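Local atomic coordinates of gala protein type 1, 3 or 4 (Legionella pneumophila subsp. pneumophila, PDB entry 4XA9), a protein that is a leucine-rich repeat protein that may bind small GTPases and act as a GTPase activator. Residues Leu191-Asn196 and Leu215-Asn220; Asn148-Glu153 and Ser170-Ser175; Ile177-Leu182 and Asp200-His205. All coordinates share one frame; numbering follows the deposited sequence. Where two conformers were deposited one is given.

Interaction 1: Leu191-Asn196 and Leu215-Asn220; sequences LILGKN and LHLGSN
The imidazole of His-216 and the terminal amide of Asn-220 are the flat groups that meet segment 191-196. Ile-192 lies beside the ring, its side chain pointing the same way as that of His-216, and its CD1 comes obliquely to within 3.7 Å of His-216 ND1. Both ring nitrogens are engaged elsewhere: ND1 with the backbone of another protein chain, NE2 with Asp-238. Both acceptors of Asn-220 ND2 lie close to the amide plane. ND2 gives one nearly straight hydrogen bond to Leu-193 O (2.9 Å) and a second, within its own segment, to Leu-217 O (3.0 Å), whose carbonyl is approached from above its plane. OD1 takes a weak bond from Asn-196 N at 3.0 Å and another bond from Ile-198 N, so the amide is gripped at both ends and its rotation is fixed. Chi1 of -79° sets Asn-220 CG anti to the carbonyl carbon and beside the backbone N. Parallel strand pairing precedes this site: His-216 N donates to Leu-191 O and Leu-193 N to His-216 O (2.8 Å); beyond the strands Lys-195 N continues to Gly-218 O. On the other face of the sheet from Ile-192 and His-216, Leu-191 CB packs on Leu-215 CD1; two residues further on, Leu-193 CB meets Leu-217 CD2 at 3.8 Å. Two consecutive LxLxxN motifs are thus in register, the inward leucines and the backbone-binding asparagine being the signature of a leucine-rich repeat solenoid.

Interaction 2: Asn148-Glu153 and Ser170-Ser175; sequences NSLEDE and SACDVS
Asp-152 and Ser-175 face each other through a carboxylate that grips both the amide and the hydroxyl of the serine. Ser-175 N reaches Asp-152 OD1 (2.8 Å) on the syn side of the carboxylate, 22° out of its plane, while Ser-175 OG points to Asp-152 OD2 in a bond modelled as very short, 2.5 Å, a value best taken with caution. Ser-175 OG sits between the backbone N and the carbonyl carbon; from this N-cap position it also makes a weak bond to Ile-177 N. A water held by Asp-152 N bonds weakly to OD2 of the same carboxylate. Some distance away, Ser-149 OG, anti to its own backbone N (chi1 -176°), donates to Asp-173 OD2 (2.7 Å), which accepts on its anti lone pair, away from OD1. That other oxygen forms a salt bridge with a basic side chain of another protein chain, and the serine hydroxyl also bonds a polar side chain there. Behind this polar pair Leu-150 CD1 rests against Cys-172 SG at 3.9 Å. The backbones meet where Glu-151 N donates to Cys-172 O (3.0 Å), with Glu-151 CA lying 3.4 Å from Asp-173 O. The end-to-end directions of 148-152 and 171-175 differ by only 7°. The contact joins the loop before helix 151-159 and the start of that helix to the loop that leaves strand 166-168 and enters helix 176-184; Leu-150 and Val-174 both pack on Val-155, and Asp-152 OD1 extends the link by bonding Gly-178 N in helix 176-184.

Interaction 3: Ile177-Leu182 and Asp200-His205; sequences IGAIEL and DKSTLH
Ile-180 and Ser-202 mark the closest backbone approach, CA to CA 5.3 Å, where the middle of helix 176-184 lies beside the turn leading into helix 203-207. Ile-180 carries the contact by spreading its branches over three partners. Its CG2 methyl sits above one face of the His-205 ring, 3.6 Å from the centroid and 3° off the ring normal, a well-centred CH-pi contact. CG1 of the same isoleucine, anti to the carbonyl carbon (chi1 -73°), lies 3.6 Å from His-205 CD2, so both carbons borne on CB meet the imidazole. In the plane of that ring, at its edge, stands the carbonyl oxygen of Lys-201. The contact lies on the convex side of the leucine-rich repeat arc, where successive helices pack side by side behind the parallel sheet. Toward the solvent, the end of Ile-180 is met by the bent chain of Lys-201, with CD1 against CE at 3.7 Å. Deeper in, Ala-179 CB touches Ser-202 OG at 3.5 Å, while the hydroxyl finds its polar partner in Asp-176 OD1. No hydrogen bond spans the two segments themselves. Within 200-205, Asp-200 O accepts from both Thr-203 N and Thr-203 OG1, the latter at 2.8 Å.

The three contacts lie close together in the C-terminal half of one solenoid, their centres about 11 to 13 Å apart. Interaction 2 passes into interaction 1 through Asn-196, whose OD1 lies 2.8 Å from Cys-172 N, and through Gly-194 O, 2.8 Å from Ala-171 N. Interaction 2 reaches interaction 3 where Asp-152 OD1 approaches Gly-178 N to 2.9 Å. Interactions 1 and 3 alternate along the chain and meet in the hydrophobic interior, with Leu-193 CD1 3.7 Å from Leu-182 CD1. Another protein chain of the assembly lies against interactions 1 and 2 but touches neither segment of interaction 3, which lies on the helical, convex side.

Interaction 1: Leu191-Asn196 and Leu215-Asn220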
# COMPACT_ATOMS: atom_id res chain seq x y z
N LEU A 191 -17.99 2.17 0.80
CA LEU A 191 -17.33 1.78 2.04
C LEU A 191 -16.37 0.63 1.77
O LEU A 191 -16.73 -0.38 1.19
CB LEU A 191 -18.37 1.39 3.10
CG LEU A 191 -17.91 0.91 4.48
CD1 LEU A 191 -17.07 1.97 5.20
CD2 LEU A 191 -19.12 0.53 5.32
N ILE A 192 -15.12 0.81 2.19
CA ILE A 192 -14.11 -0.21 2.01
C ILE A 192 -13.52 -0.57 3.36
O ILE A 192 -12.97 0.29 4.05
CB ILE A 192 -13.01 0.25 1.04
CG1 ILE A 192 -13.61 0.52 -0.35
CG2 ILE A 192 -11.87 -0.78 0.98
CD1 ILE A 192 -12.58 0.93 -1.42
N LEU A 193 -13.66 -1.84 3.73
CA LEU A 193 -13.21 -2.34 5.03
C LEU A 193 -12.46 -3.65 4.89
O LEU A 193 -12.76 -4.63 5.59
CB LEU A 193 -14.40 -2.53 5.98
CG LEU A 193 -15.10 -1.26 6.47
CD1 LEU A 193 -16.41 -1.59 7.18
CD2 LEU A 193 -14.18 -0.47 7.40
N GLY A 194 -11.50 -3.70 4.01
CA GLY A 194 -10.70 -4.85 3.79
C GLY A 194 -9.67 -5.11 4.89
O GLY A 194 -9.31 -4.23 5.59
N LYS A 195 -9.31 -6.37 4.96
CA LYS A 195 -8.15 -6.70 5.89
C LYS A 195 -8.43 -6.37 7.38
O LYS A 195 -7.59 -5.77 8.07
CB LYS A 195 -6.87 -6.15 5.43
CG LYS A 195 -5.61 -6.87 5.78
CD LYS A 195 -5.42 -8.12 5.00
CE LYS A 195 -4.06 -8.69 5.25
NZ LYS A 195 -3.21 -8.43 4.06
N ASN A 196 -9.63 -6.55 7.86
CA ASN A 196 -10.01 -6.26 9.22
C ASN A 196 -10.42 -7.59 9.90
O ASN A 196 -9.97 -8.59 9.52
CB ASN A 196 -11.11 -5.22 9.27
CG ASN A 196 -10.59 -3.80 9.09
OD1 ASN A 196 -9.65 -3.40 9.70
ND2 ASN A 196 -11.21 -3.08 8.20
N LEU A 215 -19.30 -1.72 -1.77
CA LEU A 215 -18.89 -2.29 -0.49
C LEU A 215 -17.76 -3.30 -0.68
O LEU A 215 -17.95 -4.34 -1.32
CB LEU A 215 -20.08 -2.95 0.22
CG LEU A 215 -19.84 -3.67 1.56
CD1 LEU A 215 -19.27 -2.72 2.60
CD2 LEU A 215 -21.14 -4.31 2.08
N HIS A 216 -16.58 -2.99 -0.16
CA HIS A 216 -15.43 -3.89 -0.23
C HIS A 216 -15.12 -4.46 1.14
O HIS A 216 -14.81 -3.72 2.08
CB HIS A 216 -14.19 -3.17 -0.78
CG HIS A 216 -14.30 -2.79 -2.22
ND1 HIS A 216 -13.22 -2.33 -2.95
CD2 HIS A 216 -15.35 -2.79 -3.08
CE1 HIS A 216 -13.60 -2.08 -4.19
NE2 HIS A 216 -14.89 -2.35 -4.29
N LEU A 217 -15.21 -5.78 1.26
CA LEU A 217 -14.96 -6.47 2.52
C LEU A 217 -13.95 -7.60 2.35
O LEU A 217 -14.03 -8.63 3.02
CB LEU A 217 -16.27 -7.03 3.09
CG LEU A 217 -17.27 -6.00 3.62
CD1 LEU A 217 -18.62 -6.65 3.94
CD2 LEU A 217 -16.71 -5.33 4.86
N GLY A 218 -13.00 -7.40 1.44
CA GLY A 218 -12.00 -8.42 1.16
C GLY A 218 -11.14 -8.78 2.37
O GLY A 218 -10.98 -7.98 3.29
N SER A 219 -10.62 -10.01 2.36
CA SER A 219 -9.68 -10.47 3.36
C SER A 219 -10.15 -10.23 4.79
O SER A 219 -9.41 -9.71 5.62
CB SER A 219 -8.32 -9.80 3.16
OG SER A 219 -7.77 -10.18 1.91
N ASN A 220 -11.40 -10.59 5.05
CA ASN A 220 -11.91 -10.62 6.41
C ASN A 220 -12.18 -12.07 6.79
O ASN A 220 -11.46 -12.96 6.33
CB ASN A 220 -13.16 -9.74 6.55
CG ASN A 220 -12.82 -8.25 6.65
OD1 ASN A 220 -12.38 -7.79 7.69
ND2 ASN A 220 -13.07 -7.51 5.58
O HOH W 1 -7.76 -9.27 8.17

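Interaction 2: Asn148-Glu153 and Ser170-Ser175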
# COMPACT_ATOMS: atom_id res chain seq x y z
N ASN A 148 -4.34 2.56 9.55
CA ASN A 148 -4.41 3.27 10.83
C ASN A 148 -5.24 2.46 11.82
O ASN A 148 -6.36 2.06 11.50
CB ASN A 148 -5.03 4.67 10.67
CG ASN A 148 -4.15 5.62 9.88
OD1 ASN A 148 -3.16 6.14 10.40
ND2 ASN A 148 -4.52 5.87 8.63
N SER A 149 -4.71 2.22 13.01
CA SER A 149 -5.45 1.44 14.00
C SER A 149 -6.60 2.26 14.59
O SER A 149 -6.50 2.78 15.71
CB SER A 149 -4.52 0.95 15.11
OG SER A 149 -5.21 0.11 16.02
N LEU A 150 -7.68 2.38 13.83
CA LEU A 150 -8.83 3.18 14.25
C LEU A 150 -9.63 2.45 15.31
O LEU A 150 -10.27 3.08 16.15
CB LEU A 150 -9.75 3.48 13.06
CG LEU A 150 -9.15 4.15 11.82
CD1 LEU A 150 -10.22 4.29 10.75
CD2 LEU A 150 -8.56 5.51 12.18
N GLU A 151 -9.62 1.12 15.25
CA GLU A 151 -10.43 0.27 16.12
C GLU A 151 -11.93 0.54 15.96
O GLU A 151 -12.34 1.42 15.20
CB GLU A 151 -9.99 0.44 17.58
CG GLU A 151 -8.58 -0.09 17.85
CD GLU A 151 -8.14 0.09 19.29
OE1 GLU A 151 -8.30 1.20 19.85
OE2 GLU A 151 -7.63 -0.89 19.87
N ASP A 152 -12.75 -0.23 16.67
CA ASP A 152 -14.20 -0.09 16.59
C ASP A 152 -14.66 1.28 17.06
O ASP A 152 -15.49 1.92 16.41
CB ASP A 152 -14.88 -1.19 17.42
CG ASP A 152 -14.71 -2.56 16.81
OD1 ASP A 152 -14.86 -2.69 15.58
OD2 ASP A 152 -14.41 -3.51 17.56
N GLU A 153 -14.13 1.73 18.20
CA GLU A 153 -14.47 3.04 18.74
C GLU A 153 -14.26 4.14 17.70
O GLU A 153 -15.08 5.04 17.54
CB GLU A 153 -13.65 3.31 20.00
CG GLU A 153 -13.90 4.67 20.64
CD GLU A 153 -13.16 4.85 21.95
OE1 GLU A 153 -13.01 3.85 22.69
OE2 GLU A 153 -12.72 5.98 22.23
N SER A 170 -9.31 0.18 5.37
CA SER A 170 -8.82 -1.20 5.35
C SER A 170 -7.60 -1.34 6.25
O SER A 170 -6.79 -0.42 6.34
CB SER A 170 -8.47 -1.64 3.92
OG SER A 170 -9.62 -1.65 3.08
N ALA A 171 -7.46 -2.50 6.90
CA ALA A 171 -6.39 -2.74 7.86
C ALA A 171 -6.42 -1.71 8.97
O ALA A 171 -5.41 -1.05 9.25
CB ALA A 171 -5.02 -2.75 7.16
N CYS A 172 -7.58 -1.56 9.61
CA CYS A 172 -7.76 -0.55 10.64
C CYS A 172 -8.22 -1.14 11.98
O CYS A 172 -8.74 -0.41 12.83
CB CYS A 172 -8.77 0.51 10.17
SG CYS A 172 -8.16 1.59 8.84
N ASP A 173 -8.03 -2.44 12.15
CA ASP A 173 -8.43 -3.15 13.37
C ASP A 173 -9.92 -3.01 13.67
O ASP A 173 -10.32 -2.83 14.82
CB ASP A 173 -7.60 -2.68 14.57
CG ASP A 173 -6.14 -3.11 14.48
OD1 ASP A 173 -5.89 -4.24 14.02
OD2 ASP A 173 -5.25 -2.31 14.84
N VAL A 174 -10.74 -3.10 12.62
CA VAL A 174 -12.19 -3.02 12.77
C VAL A 174 -12.80 -4.42 12.92
O VAL A 174 -12.51 -5.31 12.12
CB VAL A 174 -12.84 -2.32 11.57
CG1 VAL A 174 -14.35 -2.35 11.67
CG2 VAL A 174 -12.34 -0.89 11.45
N SER A 175 -13.63 -4.61 13.94
CA SER A 175 -14.36 -5.86 14.09
C SER A 175 -15.83 -5.67 13.71
O SER A 175 -16.20 -4.62 13.20
CB SER A 175 -14.25 -6.41 15.51
OG SER A 175 -15.01 -5.61 16.41
O HOH W 2 -11.76 -2.56 17.88

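Interaction 3: Ile177-Leu182 and Asp200-His205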
# COMPACT_ATOMS: atom_id res chain seq x y z
N ILE A 177 -18.32 -5.12 15.58
CA ILE A 177 -18.88 -4.01 16.34
C ILE A 177 -18.84 -2.70 15.56
O ILE A 177 -19.82 -1.97 15.48
CB ILE A 177 -18.12 -3.81 17.67
CG1 ILE A 177 -18.09 -5.11 18.47
CG2 ILE A 177 -18.74 -2.67 18.47
CD1 ILE A 177 -19.46 -5.64 18.81
N GLY A 178 -17.67 -2.41 14.98
CA GLY A 178 -17.51 -1.20 14.21
C GLY A 178 -18.22 -1.29 12.87
O GLY A 178 -18.86 -0.34 12.44
N ALA A 179 -18.11 -2.44 12.23
CA ALA A 179 -18.68 -2.63 10.90
C ALA A 179 -20.20 -2.51 10.93
O ALA A 179 -20.79 -1.93 10.02
CB ALA A 179 -18.26 -3.98 10.33
N ILE A 180 -20.82 -3.05 11.97
CA ILE A 180 -22.27 -2.97 12.10
C ILE A 180 -22.73 -1.52 12.21
O ILE A 180 -23.73 -1.13 11.60
CB ILE A 180 -22.76 -3.80 13.31
CG1 ILE A 180 -22.65 -5.29 12.98
CG2 ILE A 180 -24.21 -3.46 13.64
CD1 ILE A 180 -22.88 -6.22 14.16
N GLU A 181 -22.00 -0.69 12.96
CA GLU A 181 -22.39 0.71 13.09
C GLU A 181 -22.21 1.45 11.76
O GLU A 181 -23.03 2.29 11.40
CB GLU A 181 -21.60 1.39 14.21
CG GLU A 181 -21.86 0.77 15.58
CD GLU A 181 -23.35 0.64 15.88
OE1 GLU A 181 -24.09 1.63 15.73
OE2 GLU A 181 -23.78 -0.48 16.23
N LEU A 182 -21.15 1.12 11.03
CA LEU A 182 -20.97 1.68 9.69
C LEU A 182 -22.09 1.22 8.75
O LEU A 182 -22.55 1.98 7.90
CB LEU A 182 -19.61 1.28 9.12
CG LEU A 182 -18.41 2.04 9.70
CD1 LEU A 182 -17.10 1.41 9.23
CD2 LEU A 182 -18.47 3.50 9.31
N ASP A 200 -19.37 -12.94 9.43
CA ASP A 200 -20.74 -13.06 8.94
C ASP A 200 -21.74 -12.27 9.78
O ASP A 200 -22.82 -11.93 9.30
CB ASP A 200 -21.18 -14.54 8.91
CG ASP A 200 -20.49 -15.32 7.81
OD1 ASP A 200 -19.95 -14.70 6.87
OD2 ASP A 200 -20.51 -16.57 7.88
N LYS A 201 -21.39 -12.00 11.03
CA LYS A 201 -22.25 -11.24 11.93
C LYS A 201 -22.62 -9.84 11.40
O LYS A 201 -23.68 -9.32 11.71
CB LYS A 201 -21.59 -11.09 13.30
CG LYS A 201 -22.31 -11.79 14.43
CD LYS A 201 -22.15 -11.03 15.75
CE LYS A 201 -22.76 -9.64 15.65
NZ LYS A 201 -22.64 -8.87 16.92
N SER A 202 -21.73 -9.24 10.61
CA SER A 202 -22.00 -7.90 10.10
C SER A 202 -22.90 -7.90 8.87
O SER A 202 -23.48 -6.87 8.53
CB SER A 202 -20.70 -7.17 9.75
OG SER A 202 -19.89 -6.99 10.89
N THR A 203 -23.00 -9.04 8.20
CA THR A 203 -23.49 -9.02 6.83
C THR A 203 -24.98 -8.73 6.72
O THR A 203 -25.41 -8.11 5.74
CB THR A 203 -23.17 -10.33 6.10
OG1 THR A 203 -23.82 -11.42 6.76
CG2 THR A 203 -21.65 -10.57 6.09
N LEU A 204 -25.77 -9.15 7.71
CA LEU A 204 -27.19 -8.84 7.70
C LEU A 204 -27.39 -7.32 7.70
O LEU A 204 -28.21 -6.79 6.95
CB LEU A 204 -27.91 -9.48 8.90
CG LEU A 204 -29.37 -9.04 9.07
CD1 LEU A 204 -30.18 -9.42 7.84
CD2 LEU A 204 -29.99 -9.65 10.33
N HIS A 205 -26.61 -6.63 8.50
CA HIS A 205 -26.71 -5.17 8.57
C HIS A 205 -26.32 -4.49 7.27
O HIS A 205 -26.88 -3.45 6.92
CB HIS A 205 -25.87 -4.64 9.73
CG HIS A 205 -26.33 -5.15 11.06
ND1 HIS A 205 -27.34 -4.55 11.78
CD2 HIS A 205 -25.93 -6.22 11.79
CE1 HIS A 205 -27.53 -5.22 12.90
NE2 HIS A 205 -26.69 -6.24 12.93